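Local coordinates for FBP protein (PDB 5OEZ) that probably catalyses the magnesium-dependent hydrolysis of fructose 1,6-bisphosphate to fructose 6-phosphate and phosphate, and works as a homotetramer that binds AMP, at residues F28-M33 with S87-C92; C92-E97 with I115-L120; G137-P142 with R158-T163; G296-G301 with E327-M332; Y222-P227 with P269-Q274. One frame throughout, in Å; residues are numbered along the deposited sequence.

Contact 1 of 5, residues F28-M33 with S87-C92; sequences FTLLMM and SSTSVC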
# COMPACT_ATOMS: atom_id res chain seq x y z
N PHE C 28 18.92 4.88 -22.49
CA PHE C 28 18.34 5.88 -21.60
C PHE C 28 17.12 5.32 -20.85
O PHE C 28 16.90 5.62 -19.67
CB PHE C 28 17.99 7.17 -22.36
CG PHE C 28 17.59 8.31 -21.46
CD1 PHE C 28 18.48 8.82 -20.54
CD2 PHE C 28 16.31 8.87 -21.53
CE1 PHE C 28 18.12 9.86 -19.70
CE2 PHE C 28 15.94 9.90 -20.69
CZ PHE C 28 16.84 10.40 -19.78
N THR C 29 16.32 4.52 -21.55
CA THR C 29 15.19 3.84 -20.95
C THR C 29 15.64 2.94 -19.79
O THR C 29 15.05 2.98 -18.71
CB THR C 29 14.45 3.02 -22.02
OG1 THR C 29 13.95 3.92 -23.01
CG2 THR C 29 13.26 2.25 -21.44
N LEU C 30 16.68 2.14 -20.02
CA LEU C 30 17.19 1.26 -18.98
C LEU C 30 17.72 2.07 -17.80
O LEU C 30 17.48 1.70 -16.65
CB LEU C 30 18.25 0.30 -19.51
CG LEU C 30 17.85 -0.69 -20.62
CD1 LEU C 30 18.95 -1.72 -20.84
CD2 LEU C 30 16.53 -1.38 -20.31
N LEU C 31 18.42 3.17 -18.09
CA LEU C 31 18.88 4.07 -17.03
C LEU C 31 17.71 4.59 -16.17
O LEU C 31 17.76 4.54 -14.95
CB LEU C 31 19.64 5.25 -17.61
CG LEU C 31 20.25 6.24 -16.61
CD1 LEU C 31 21.48 5.62 -15.99
CD2 LEU C 31 20.63 7.54 -17.31
N MET C 32 16.67 5.09 -16.81
CA MET C 32 15.52 5.62 -16.09
C MET C 32 14.74 4.55 -15.34
O MET C 32 14.16 4.86 -14.31
CB MET C 32 14.61 6.45 -17.00
CG MET C 32 15.26 7.75 -17.48
SD MET C 32 15.98 8.75 -16.17
CE MET C 32 14.65 8.86 -14.95
N MET C 33 14.74 3.31 -15.84
CA MET C 33 14.18 2.19 -15.07
C MET C 33 14.92 2.01 -13.77
O MET C 33 14.31 1.80 -12.71
CB MET C 33 14.29 0.85 -15.80
CG MET C 33 12.98 0.23 -16.20
SD MET C 33 12.69 0.38 -17.96
CE MET C 33 13.97 -0.45 -18.86
N SER C 87 23.84 -2.39 -12.56
CA SER C 87 23.24 -3.53 -13.24
C SER C 87 22.39 -3.14 -14.44
O SER C 87 21.94 -4.01 -15.17
CB SER C 87 22.42 -4.40 -12.26
OG SER C 87 21.17 -3.79 -11.92
N SER C 88 22.15 -1.85 -14.66
CA SER C 88 21.34 -1.41 -15.80
C SER C 88 21.96 -1.70 -17.18
O SER C 88 21.22 -1.75 -18.16
CB SER C 88 21.01 0.09 -15.69
OG SER C 88 22.16 0.92 -15.86
N THR C 89 23.29 -1.84 -17.23
CA THR C 89 24.10 -1.85 -18.45
C THR C 89 24.23 -0.49 -19.15
O THR C 89 24.82 -0.39 -20.22
CB THR C 89 23.64 -2.90 -19.51
OG1 THR C 89 22.47 -2.43 -20.19
CG2 THR C 89 23.40 -4.27 -18.88
N SER C 90 23.72 0.57 -18.54
CA SER C 90 23.68 1.89 -19.17
C SER C 90 24.82 2.84 -18.77
O SER C 90 25.03 3.84 -19.44
CB SER C 90 22.33 2.57 -18.89
OG SER C 90 21.32 1.95 -19.65
N VAL C 91 25.51 2.56 -17.66
CA VAL C 91 26.45 3.53 -17.11
C VAL C 91 27.89 3.11 -17.35
O VAL C 91 28.24 1.93 -17.24
CB VAL C 91 26.21 3.83 -15.61
CG1 VAL C 91 24.73 3.99 -15.33
CG2 VAL C 91 26.81 2.77 -14.71
N CYS C 92 28.71 4.09 -17.70
CA CYS C 92 30.16 3.94 -17.76
C CYS C 92 30.78 4.23 -16.39
O CYS C 92 31.59 3.45 -15.87
CB CYS C 92 30.71 4.94 -18.78
SG CYS C 92 32.48 4.75 -19.01
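Leu30 and Leu31 meet Ser88 to Val91 without any ring between them; the nearby aromatic, Phe28, takes no part across the contact, its side chain starting off away from 87-92, with Met32 CG 3.8 Å above one face of its ring, shifted toward the rim, while Tyr113 and Ile16 also touch it. The setting is the AMP-binding part of the class 1 fructose-1,6-bisphosphatase fold, where helix 27-47 packs against the turn leading from helix 72-87 into strand 91-96. That turn is an ST turn: Ser90 N donates to Ser88 OG at 158°, and the same hydroxyl also pairs with Leu85 O. In Leu30 CD1 stands anti to CA (chi2 -170°), which carries it to 3.5 Å from Ser88 O, with Thr89 OG1 close by. Leu30 also packs on Thr29 of the second subunit, so the contact lies at a subunit interface. Ser90 OG approaches the helix at Leu30 CB, 3.5 Å away, and its hydrogen-bond partner is Asp27 O, in the first turn of that helix. Thus a small polar side chain ties the turn to the helix start, next to Phe28 and Thr29, both of which bind AMP. Deeper in, Leu31 CB faces Ser90 CB at 4.0 Å, and its side chain crosses that of Val91 at about a right angle, bringing Leu31 CD1 to 3.7 Å from Val91 CG1.

Contact 2 of 5, residues C92-E97 with I115-L120; sequences CVLGSE and IFFDPL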
# COMPACT_ATOMS: atom_id res chain seq x y z
N CYS C 92 28.71 4.09 -17.70
CA CYS C 92 30.16 3.94 -17.76
C CYS C 92 30.78 4.23 -16.39
O CYS C 92 31.59 3.45 -15.87
CB CYS C 92 30.71 4.94 -18.78
SG CYS C 92 32.48 4.75 -19.01
N VAL C 93 30.36 5.35 -15.80
CA VAL C 93 30.94 5.87 -14.59
C VAL C 93 29.84 6.33 -13.66
O VAL C 93 28.87 6.95 -14.10
CB VAL C 93 31.86 7.08 -14.93
CG1 VAL C 93 32.29 7.88 -13.71
CG2 VAL C 93 33.07 6.61 -15.71
N LEU C 94 30.02 6.06 -12.38
CA LEU C 94 29.11 6.42 -11.32
C LEU C 94 29.83 7.36 -10.37
O LEU C 94 30.97 7.09 -9.98
CB LEU C 94 28.76 5.17 -10.54
CG LEU C 94 27.32 4.94 -10.20
CD1 LEU C 94 26.57 4.55 -11.46
CD2 LEU C 94 27.24 3.83 -9.18
N GLY C 95 29.17 8.42 -9.96
CA GLY C 95 29.68 9.31 -8.92
C GLY C 95 28.62 9.58 -7.89
O GLY C 95 27.63 10.24 -8.17
N SER C 96 28.83 9.06 -6.69
CA SER C 96 27.97 9.36 -5.54
C SER C 96 28.57 10.47 -4.70
O SER C 96 29.74 10.40 -4.36
CB SER C 96 27.85 8.12 -4.67
OG SER C 96 27.01 8.38 -3.57
N GLU C 97 27.77 11.47 -4.32
CA GLU C 97 28.22 12.58 -3.49
C GLU C 97 28.91 12.16 -2.19
O GLU C 97 29.84 12.83 -1.75
CB GLU C 97 27.06 13.51 -3.12
CG GLU C 97 27.51 14.87 -2.59
CD GLU C 97 26.31 15.81 -2.40
OE1 GLU C 97 25.43 15.47 -1.62
OE2 GLU C 97 26.21 16.91 -3.01
N ILE C 115 26.98 9.32 -14.59
CA ILE C 115 25.90 9.79 -13.72
C ILE C 115 26.44 10.18 -12.35
O ILE C 115 27.21 9.45 -11.74
CB ILE C 115 24.73 8.79 -13.63
CG1 ILE C 115 23.65 9.32 -12.70
CG2 ILE C 115 25.19 7.42 -13.16
CD1 ILE C 115 22.28 8.69 -12.94
N PHE C 116 26.05 11.37 -11.91
CA PHE C 116 26.48 11.92 -10.65
C PHE C 116 25.22 12.18 -9.88
O PHE C 116 24.34 12.87 -10.38
CB PHE C 116 27.28 13.20 -10.89
CG PHE C 116 28.54 12.93 -11.63
CD1 PHE C 116 29.67 12.51 -10.96
CD2 PHE C 116 28.58 13.02 -13.02
CE1 PHE C 116 30.84 12.23 -11.64
CE2 PHE C 116 29.74 12.73 -13.71
CZ PHE C 116 30.88 12.32 -13.02
N PHE C 117 25.14 11.63 -8.67
CA PHE C 117 23.91 11.71 -7.92
C PHE C 117 24.13 11.98 -6.44
O PHE C 117 25.15 11.62 -5.89
CB PHE C 117 23.09 10.42 -8.13
CG PHE C 117 23.74 9.18 -7.60
CD1 PHE C 117 24.66 8.47 -8.36
CD2 PHE C 117 23.45 8.72 -6.33
CE1 PHE C 117 25.28 7.33 -7.86
CE2 PHE C 117 24.07 7.59 -5.81
CZ PHE C 117 25.00 6.90 -6.57
N ASP C 118 23.18 12.68 -5.85
CA ASP C 118 23.06 12.81 -4.41
C ASP C 118 21.91 11.86 -4.01
O ASP C 118 20.74 12.17 -4.24
CB ASP C 118 22.76 14.27 -4.05
CG ASP C 118 22.67 14.50 -2.54
OD1 ASP C 118 22.93 13.57 -1.74
OD2 ASP C 118 22.36 15.65 -2.14
N PRO C 119 22.23 10.70 -3.40
CA PRO C 119 21.17 9.71 -3.15
C PRO C 119 20.11 10.16 -2.15
O PRO C 119 18.95 9.77 -2.28
CB PRO C 119 21.93 8.49 -2.62
CG PRO C 119 23.18 9.05 -2.04
CD PRO C 119 23.53 10.26 -2.86
N LEU C 120 20.49 10.98 -1.17
CA LEU C 120 19.56 11.47 -0.17
C LEU C 120 20.01 12.81 0.44
O LEU C 120 20.76 12.84 1.39
CB LEU C 120 19.33 10.39 0.91
CG LEU C 120 18.09 10.57 1.77
CD1 LEU C 120 16.81 10.49 0.95
CD2 LEU C 120 18.11 9.50 2.85
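Glu97 reaches Asp118 from the end of strand 91-96. Its CB sits 3.9 Å from Phe117 O; CG then swings anti to the backbone N (chi1 -165°), and the chain runs on extended until OE1 lies 3.1 Å from Asp118 OD1 and equally near Asp118 OD2. The two carboxylate planes are turned 54° apart and no hydrogen bond joins them. OE2 instead takes a salt bridge from Arg280. Behind this pair is a parallel ladder of four backbone hydrogen bonds, from Ile115 N to Val93 O at one end to Glu97 N and Phe117 O at the other. The Phe117 ring turns back against the neighbouring strand: Ser96 CA lies over one face, 4.1 Å from the centroid, while Leu94 CG meets the ring edge at CE1. Leu94 CD1 also lies 3.6 Å from Ile115 CG2, the two side chains side by side. From the other surface of the sheet, Phe116 CD1 closes on Gly95 CA. Glu97 and Asp118 are ligands of both manganese sites, and nearby Glu284 of one; in this metal-free model the mutual repulsion of their clustered acidic oxygens is probably eased in part by Arg280.

Contact 3 of 5, residues G137-P142 with R158-T163; sequences GVWRLP and RMLKGT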
# COMPACT_ATOMS: atom_id res chain seq x y z
N GLY C 137 22.34 14.01 -12.26
CA GLY C 137 22.65 14.63 -13.54
C GLY C 137 23.39 13.62 -14.37
O GLY C 137 24.23 12.88 -13.85
N VAL C 138 23.11 13.62 -15.67
CA VAL C 138 23.64 12.62 -16.60
C VAL C 138 24.38 13.30 -17.76
O VAL C 138 23.87 14.24 -18.38
CB VAL C 138 22.49 11.77 -17.18
CG1 VAL C 138 23.02 10.63 -18.07
CG2 VAL C 138 21.60 11.19 -16.08
N TRP C 139 25.58 12.83 -18.04
CA TRP C 139 26.40 13.29 -19.16
C TRP C 139 26.66 12.08 -20.04
O TRP C 139 26.45 10.93 -19.61
CB TRP C 139 27.74 13.83 -18.67
CG TRP C 139 27.73 15.22 -18.14
CD1 TRP C 139 28.15 16.34 -18.80
CD2 TRP C 139 27.36 15.64 -16.83
NE1 TRP C 139 28.04 17.44 -17.99
CE2 TRP C 139 27.57 17.04 -16.77
CE3 TRP C 139 26.88 14.98 -15.70
CZ2 TRP C 139 27.30 17.79 -15.63
CZ3 TRP C 139 26.61 15.73 -14.55
CH2 TRP C 139 26.81 17.12 -14.53
N ARG C 140 27.15 12.33 -21.25
CA ARG C 140 27.51 11.27 -22.19
C ARG C 140 29.03 11.26 -22.44
O ARG C 140 29.68 12.30 -22.37
CB ARG C 140 26.71 11.45 -23.48
CG ARG C 140 26.93 10.34 -24.49
CD ARG C 140 26.13 10.60 -25.75
NE ARG C 140 24.74 10.26 -25.50
CZ ARG C 140 24.20 9.06 -25.67
NH1 ARG C 140 24.91 8.03 -26.12
NH2 ARG C 140 22.91 8.89 -25.40
N LEU C 141 29.61 10.09 -22.69
CA LEU C 141 31.00 10.02 -23.13
C LEU C 141 31.17 10.93 -24.34
O LEU C 141 30.41 10.78 -25.31
CB LEU C 141 31.39 8.61 -23.58
CG LEU C 141 31.89 7.58 -22.58
CD1 LEU C 141 32.22 6.29 -23.33
CD2 LEU C 141 33.10 8.10 -21.84
N PRO C 142 32.13 11.87 -24.29
CA PRO C 142 32.50 12.54 -25.55
C PRO C 142 32.89 11.53 -26.64
O PRO C 142 33.26 10.39 -26.32
CB PRO C 142 33.69 13.41 -25.15
CG PRO C 142 33.43 13.72 -23.72
CD PRO C 142 32.84 12.46 -23.15
N ARG C 158 36.96 16.80 -16.24
CA ARG C 158 37.62 18.10 -16.46
C ARG C 158 37.35 18.74 -17.84
O ARG C 158 37.47 19.95 -17.99
CB ARG C 158 39.13 18.01 -16.23
CG ARG C 158 39.52 18.06 -14.74
CD ARG C 158 40.77 17.19 -14.55
NE ARG C 158 41.27 16.91 -13.20
CZ ARG C 158 42.14 15.94 -12.89
NH1 ARG C 158 42.67 15.13 -13.81
NH2 ARG C 158 42.49 15.77 -11.61
N MET C 159 37.01 17.93 -18.84
CA MET C 159 36.64 18.43 -20.17
C MET C 159 35.17 18.85 -20.30
O MET C 159 34.81 19.48 -21.29
CB MET C 159 36.97 17.38 -21.24
CG MET C 159 38.44 17.02 -21.35
SD MET C 159 38.85 16.13 -22.88
CE MET C 159 37.58 14.86 -22.88
N LEU C 160 34.32 18.52 -19.32
CA LEU C 160 32.87 18.74 -19.42
C LEU C 160 32.38 20.00 -18.73
O LEU C 160 33.07 20.56 -17.86
CB LEU C 160 32.13 17.52 -18.87
CG LEU C 160 32.38 16.21 -19.62
CD1 LEU C 160 31.75 15.05 -18.87
CD2 LEU C 160 31.88 16.26 -21.06
N LYS C 161 31.20 20.46 -19.13
CA LYS C 161 30.48 21.54 -18.44
C LYS C 161 29.02 21.15 -18.28
O LYS C 161 28.55 20.21 -18.93
CB LYS C 161 30.54 22.85 -19.23
CG LYS C 161 31.91 23.53 -19.27
CD LYS C 161 31.77 24.95 -19.83
CE LYS C 161 33.07 25.79 -19.71
NZ LYS C 161 33.45 26.67 -20.86
N GLY C 162 28.31 21.88 -17.43
CA GLY C 162 26.88 21.70 -17.27
C GLY C 162 26.08 21.83 -18.56
O GLY C 162 25.05 21.18 -18.71
N THR C 163 26.58 22.63 -19.50
CA THR C 163 25.93 22.83 -20.80
C THR C 163 25.96 21.58 -21.69
O THR C 163 25.19 21.51 -22.64
CB THR C 163 26.54 24.03 -21.57
OG1 THR C 163 27.97 23.92 -21.59
CG2 THR C 163 26.16 25.35 -20.90
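Trp139 and Pro142 form the two walls of a notch, and Leu160 is the bump that fills it. With CG anti to its carbonyl carbon (chi1 -62°), Leu160 splits its two methyls between the walls: CD1 comes to 3.8 Å from Trp139 CD1, approaching the indole obliquely, and CD2 lies 4.0 Å from Pro142 CG. The Trp139 and Leu160 side chains slide past each other in opposite directions. Met159 adds a second, looser bump, its CE 4.4 Å from Pro142 CG. Next to the leucine the indole edge meets the backbone. Trp139 NE1 donates to Lys161 O over 3.0 Å, almost straight at 173°, with the oxygen practically in the ring plane; seen from the carbonyl, the donor stands well above its plane, by 51°. Gly162 CA then approaches the six-membered ring at CZ2, 4.3 Å away. The buried indole N-H is thereby satisfied and the rotation of the ring fixed. Met165 also packs on Trp139. The arrangement belongs to the N-terminal sheet of the class 1 fructose-1,6-bisphosphatase fold, where strands 132-140 and 167-173 are antiparallel neighbours and the connection through helix 150-158 folds back onto the first.

Contact 4 of 5, residues G296-G301 with E327-M332; sequences GGKAVG and EVDLCM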
# COMPACT_ATOMS: atom_id res chain seq x y z
N GLY C 296 12.24 27.67 -17.56
CA GLY C 296 12.15 29.11 -17.83
C GLY C 296 12.68 30.04 -16.74
O GLY C 296 12.44 31.23 -16.80
N GLY C 297 13.38 29.52 -15.75
CA GLY C 297 13.97 30.35 -14.69
C GLY C 297 15.43 30.69 -14.97
O GLY C 297 15.93 30.44 -16.06
N LYS C 298 16.11 31.23 -13.95
CA LYS C 298 17.55 31.49 -14.01
C LYS C 298 18.22 30.78 -12.87
O LYS C 298 17.62 30.60 -11.79
CB LYS C 298 17.88 32.96 -13.91
CG LYS C 298 17.56 33.74 -15.17
CD LYS C 298 18.22 35.11 -15.16
CE LYS C 298 17.96 35.80 -16.49
NZ LYS C 298 18.70 37.09 -16.60
N ALA C 299 19.46 30.39 -13.12
CA ALA C 299 20.27 29.67 -12.16
C ALA C 299 21.71 30.18 -12.24
O ALA C 299 22.46 29.78 -13.14
CB ALA C 299 20.20 28.18 -12.45
N VAL C 300 22.08 31.05 -11.31
CA VAL C 300 23.43 31.66 -11.33
C VAL C 300 24.24 31.39 -10.08
O VAL C 300 23.69 31.07 -9.01
CB VAL C 300 23.38 33.16 -11.64
CG1 VAL C 300 22.74 33.38 -13.02
CG2 VAL C 300 22.62 33.94 -10.57
N GLY C 301 25.56 31.48 -10.23
CA GLY C 301 26.51 31.31 -9.13
C GLY C 301 27.13 32.64 -8.79
O GLY C 301 26.48 33.66 -8.92
N GLU C 327 13.06 37.67 -10.35
CA GLU C 327 13.52 37.66 -8.96
C GLU C 327 15.03 37.48 -8.86
O GLU C 327 15.69 38.16 -8.07
CB GLU C 327 12.83 36.56 -8.14
CG GLU C 327 11.30 36.65 -8.09
CD GLU C 327 10.77 37.93 -7.46
OE1 GLU C 327 11.48 38.58 -6.64
OE2 GLU C 327 9.61 38.28 -7.78
N VAL C 328 15.59 36.59 -9.68
CA VAL C 328 17.05 36.44 -9.78
C VAL C 328 17.72 37.71 -10.34
O VAL C 328 18.79 38.06 -9.88
CB VAL C 328 17.47 35.21 -10.60
CG1 VAL C 328 18.98 35.14 -10.78
CG2 VAL C 328 17.00 33.95 -9.90
N ASP C 329 17.08 38.38 -11.31
CA ASP C 329 17.60 39.69 -11.83
C ASP C 329 17.65 40.78 -10.74
O ASP C 329 18.62 41.51 -10.68
CB ASP C 329 16.77 40.23 -13.01
CG ASP C 329 16.89 39.38 -14.28
OD1 ASP C 329 17.84 38.58 -14.41
OD2 ASP C 329 16.00 39.49 -15.16
N LEU C 330 16.63 40.84 -9.88
CA LEU C 330 16.61 41.83 -8.80
C LEU C 330 17.75 41.56 -7.82
O LEU C 330 18.42 42.48 -7.40
CB LEU C 330 15.25 41.82 -8.08
CG LEU C 330 15.09 42.76 -6.87
CD1 LEU C 330 15.15 44.20 -7.34
CD2 LEU C 330 13.80 42.50 -6.11
N CYS C 331 17.96 40.28 -7.49
CA CYS C 331 19.04 39.84 -6.63
C CYS C 331 20.41 40.22 -7.21
O CYS C 331 21.24 40.79 -6.52
CB CYS C 331 18.95 38.33 -6.42
SG CYS C 331 20.19 37.58 -5.34
N MET C 332 20.62 39.94 -8.49
CA MET C 332 21.87 40.27 -9.14
C MET C 332 22.10 41.78 -9.27
O MET C 332 23.25 42.22 -9.36
CB MET C 332 21.98 39.59 -10.52
CG MET C 332 22.19 38.08 -10.45
SD MET C 332 23.59 37.54 -9.42
CE MET C 332 22.76 36.99 -7.92
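Val300 and Val328 carry the apolar part of this contact, reaching toward each other tip to tip from strand 298-300 and helix 325-338. Val300 CG2 is the busiest atom: it lies 3.8 Å from Val328 CG1 and 3.9 Å from Met332 SD, so one methyl touches two successive turns of the helix. The Met332 chain is bent at chi2 (-53°), which places the sulfur there. Val328 also leans on the strand itself. Its CG1 is 4.0 Å from Lys298 CB, and its CG2 rests 3.9 Å from Lys298 O. Val328 also packs on Ile265, and both Val300 and Met332 on Tyr321.

The polar interaction is a single salt bridge at the margin. Lys298 runs extended beyond CG across the helix flank, at about a right angle to Asp329, and its NZ donates to Asp329 OD1 over 2.8 Å on the syn lone pair, the side of the other carboxylate oxygen. Lys298 CE lies 3.5 Å from the same oxygen, so the aliphatic end of the lysine also leans on the acid.

Backbone bonding joins neither segment to the other; the strand pairs antiparallel with 317-323, and the chain passes from that strand into the helix. The axes of strand 298-300 and helix segment 327-332 come within 9.1 Å at their closest approach, their directions differing by 32°; this is the helix-on-sheet layer packing of the C-terminal alpha/beta domain of the fructose-1,6-bisphosphatase fold.

Contact 5 of 5, residues Y222-P227 with P269-Q274; sequences YGKWEP and PKDANQ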
# COMPACT_ATOMS: atom_id res chain seq x y z
N TYR C 222 22.72 35.47 8.65
CA TYR C 222 22.75 36.88 8.25
C TYR C 222 24.12 37.54 8.44
O TYR C 222 24.64 38.15 7.51
CB TYR C 222 21.72 37.68 9.05
CG TYR C 222 21.59 39.11 8.63
CD1 TYR C 222 20.77 39.45 7.56
CD2 TYR C 222 22.28 40.13 9.28
CE1 TYR C 222 20.64 40.77 7.14
CE2 TYR C 222 22.16 41.46 8.88
CZ TYR C 222 21.33 41.77 7.81
OH TYR C 222 21.17 43.06 7.37
N GLY C 223 24.67 37.41 9.64
CA GLY C 223 25.94 38.04 9.97
C GLY C 223 27.16 37.57 9.19
O GLY C 223 28.19 38.23 9.21
N LYS C 224 27.06 36.42 8.51
CA LYS C 224 28.14 35.85 7.73
C LYS C 224 28.05 36.21 6.25
O LYS C 224 28.98 35.91 5.49
CB LYS C 224 28.10 34.32 7.86
CG LYS C 224 28.46 33.79 9.25
CD LYS C 224 28.10 32.30 9.48
CE LYS C 224 26.87 32.03 10.32
NZ LYS C 224 26.79 30.63 10.82
N TRP C 225 26.96 36.86 5.83
CA TRP C 225 26.76 37.19 4.42
C TRP C 225 27.55 38.39 3.94
O TRP C 225 27.95 39.23 4.74
CB TRP C 225 25.29 37.49 4.16
CG TRP C 225 24.37 36.35 4.31
CD1 TRP C 225 24.68 35.02 4.24
CD2 TRP C 225 22.96 36.43 4.51
NE1 TRP C 225 23.54 34.28 4.41
CE2 TRP C 225 22.48 35.12 4.58
CE3 TRP C 225 22.06 37.50 4.66
CZ2 TRP C 225 21.14 34.83 4.77
CZ3 TRP C 225 20.73 37.21 4.85
CH2 TRP C 225 20.28 35.89 4.90
N GLU C 226 27.71 38.48 2.63
CA GLU C 226 28.31 39.63 1.97
C GLU C 226 27.35 40.81 2.08
O GLU C 226 26.14 40.61 2.04
CB GLU C 226 28.59 39.33 0.49
CG GLU C 226 29.72 38.34 0.28
CD GLU C 226 30.04 38.12 -1.19
OE1 GLU C 226 29.25 37.45 -1.89
OE2 GLU C 226 31.10 38.61 -1.64
N PRO C 227 27.88 42.04 2.20
CA PRO C 227 27.00 43.21 2.36
C PRO C 227 25.93 43.38 1.28
O PRO C 227 24.80 43.71 1.60
CB PRO C 227 27.97 44.39 2.37
CG PRO C 227 29.23 43.82 2.95
CD PRO C 227 29.29 42.37 2.53
N PRO C 269 23.71 31.79 -0.49
CA PRO C 269 24.69 32.80 -0.84
C PRO C 269 26.04 32.48 -0.26
O PRO C 269 26.16 31.62 0.60
CB PRO C 269 24.15 34.05 -0.15
CG PRO C 269 23.49 33.52 1.08
CD PRO C 269 22.91 32.18 0.68
N LYS C 270 27.05 33.18 -0.76
CA LYS C 270 28.39 33.07 -0.22
C LYS C 270 28.36 33.60 1.23
O LYS C 270 27.69 34.58 1.53
CB LYS C 270 29.34 33.89 -1.08
CG LYS C 270 30.82 33.56 -0.92
CD LYS C 270 31.80 34.60 -1.47
CE LYS C 270 31.50 35.10 -2.87
NZ LYS C 270 31.82 34.10 -3.92
N ASP C 271 29.06 32.93 2.11
CA ASP C 271 29.20 33.40 3.47
C ASP C 271 30.62 33.12 3.95
O ASP C 271 31.29 32.21 3.46
CB ASP C 271 28.08 32.94 4.43
CG ASP C 271 28.20 31.54 4.89
OD1 ASP C 271 29.25 31.11 5.39
OD2 ASP C 271 27.14 30.91 4.88
N ALA C 272 31.04 33.92 4.93
CA ALA C 272 32.40 33.87 5.47
C ALA C 272 32.87 32.48 5.96
O ALA C 272 34.05 32.16 5.85
CB ALA C 272 32.54 34.90 6.57
N ASN C 273 31.97 31.66 6.48
CA ASN C 273 32.35 30.28 6.85
C ASN C 273 32.78 29.38 5.70
O ASN C 273 33.65 28.52 5.88
CB ASN C 273 31.20 29.49 7.46
CG ASN C 273 30.98 29.75 8.91
OD1 ASN C 273 29.88 29.57 9.42
ND2 ASN C 273 32.02 30.18 9.59
N GLN C 274 32.10 29.54 4.56
CA GLN C 274 32.25 28.63 3.40
C GLN C 274 33.02 29.42 2.35
O GLN C 274 32.55 30.44 1.87
CB GLN C 274 30.93 28.08 2.79
CG GLN C 274 29.60 28.11 3.62
CD GLN C 274 29.02 26.72 3.88
OE1 GLN C 274 29.71 25.70 3.79
NE2 GLN C 274 27.73 26.69 4.18
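Trp225 lays its indole over Pro269: the proline CG stands over one face, 3.4 Å from Trp225 NE1, and Tyr222 CA covers the opposite face. In the ring plane, at the edge, Asp271 CB lies 4.0 Å from Trp225 CD1. The indole is thus held between its own chain and the other loop, and Phe229 of helix 227-238 adds an edge-to-face ring contact.

Beside it the two backbones are joined by a hydrogen bond from Ala272 N to Lys224 O, 2.9 Å long and 163° at the hydrogen. Asp271 CA makes a further CA-H...O contact with that same carbonyl, at 3.2 Å. This oxygen therefore meets the start of a type I turn, Asp271 to Gln274. Lys224 lies against the turn with its aliphatic part: CB is 3.7 Å from Asp271 CB, and CD comes to 3.3 Å from Asn273 OD1. The bend at chi3 (-104°) then sets CE on its course, and NZ makes a weak hydrogen bond with Asn221. Arg243 of the third subunit also packs on this lysine.

Further along, Glu226 OE1 rests on the aliphatic end of Lys270, 3.4 Å from CE, and makes a weak hydrogen bond with Trp228 NE1. The charged ends are not in contact; Lys270 NZ bonds to Ser302 instead.

These two loops follow the C-terminal ends of neighbouring parallel strands 214-216 and 265-268, the end at which alpha/beta folds commonly bind substrate; close to them sit Asn218 and Tyr268, both seen to bind fructose 6-phosphate in another model of this protein.

How the contacts relate
Contacts 1, 2 and 3 step along one sheet of the N-terminal half. Contact 1 shares Cys92 with contact 2, and its Val91 CG1 lies 4.1 Å from Ile115 CG2 there; contact 3 joins contact 2 through Phe116 O and Gly137 N at 3.0 Å, a probable hydrogen bond, and touches contact 1 directly, Leu31 CD2 lying 4.0 Å from Val138 CG2. From the AMP pocket at contact 1 to the manganese ligands at contact 2, centres are about 13 Å apart. Contacts 4 and 5 lie in the C-terminal half, about 18 Å apart by centres. Contact 5, beside residues that bind fructose 6-phosphate, comes within about 12 Å of contact 2 by nearest atoms.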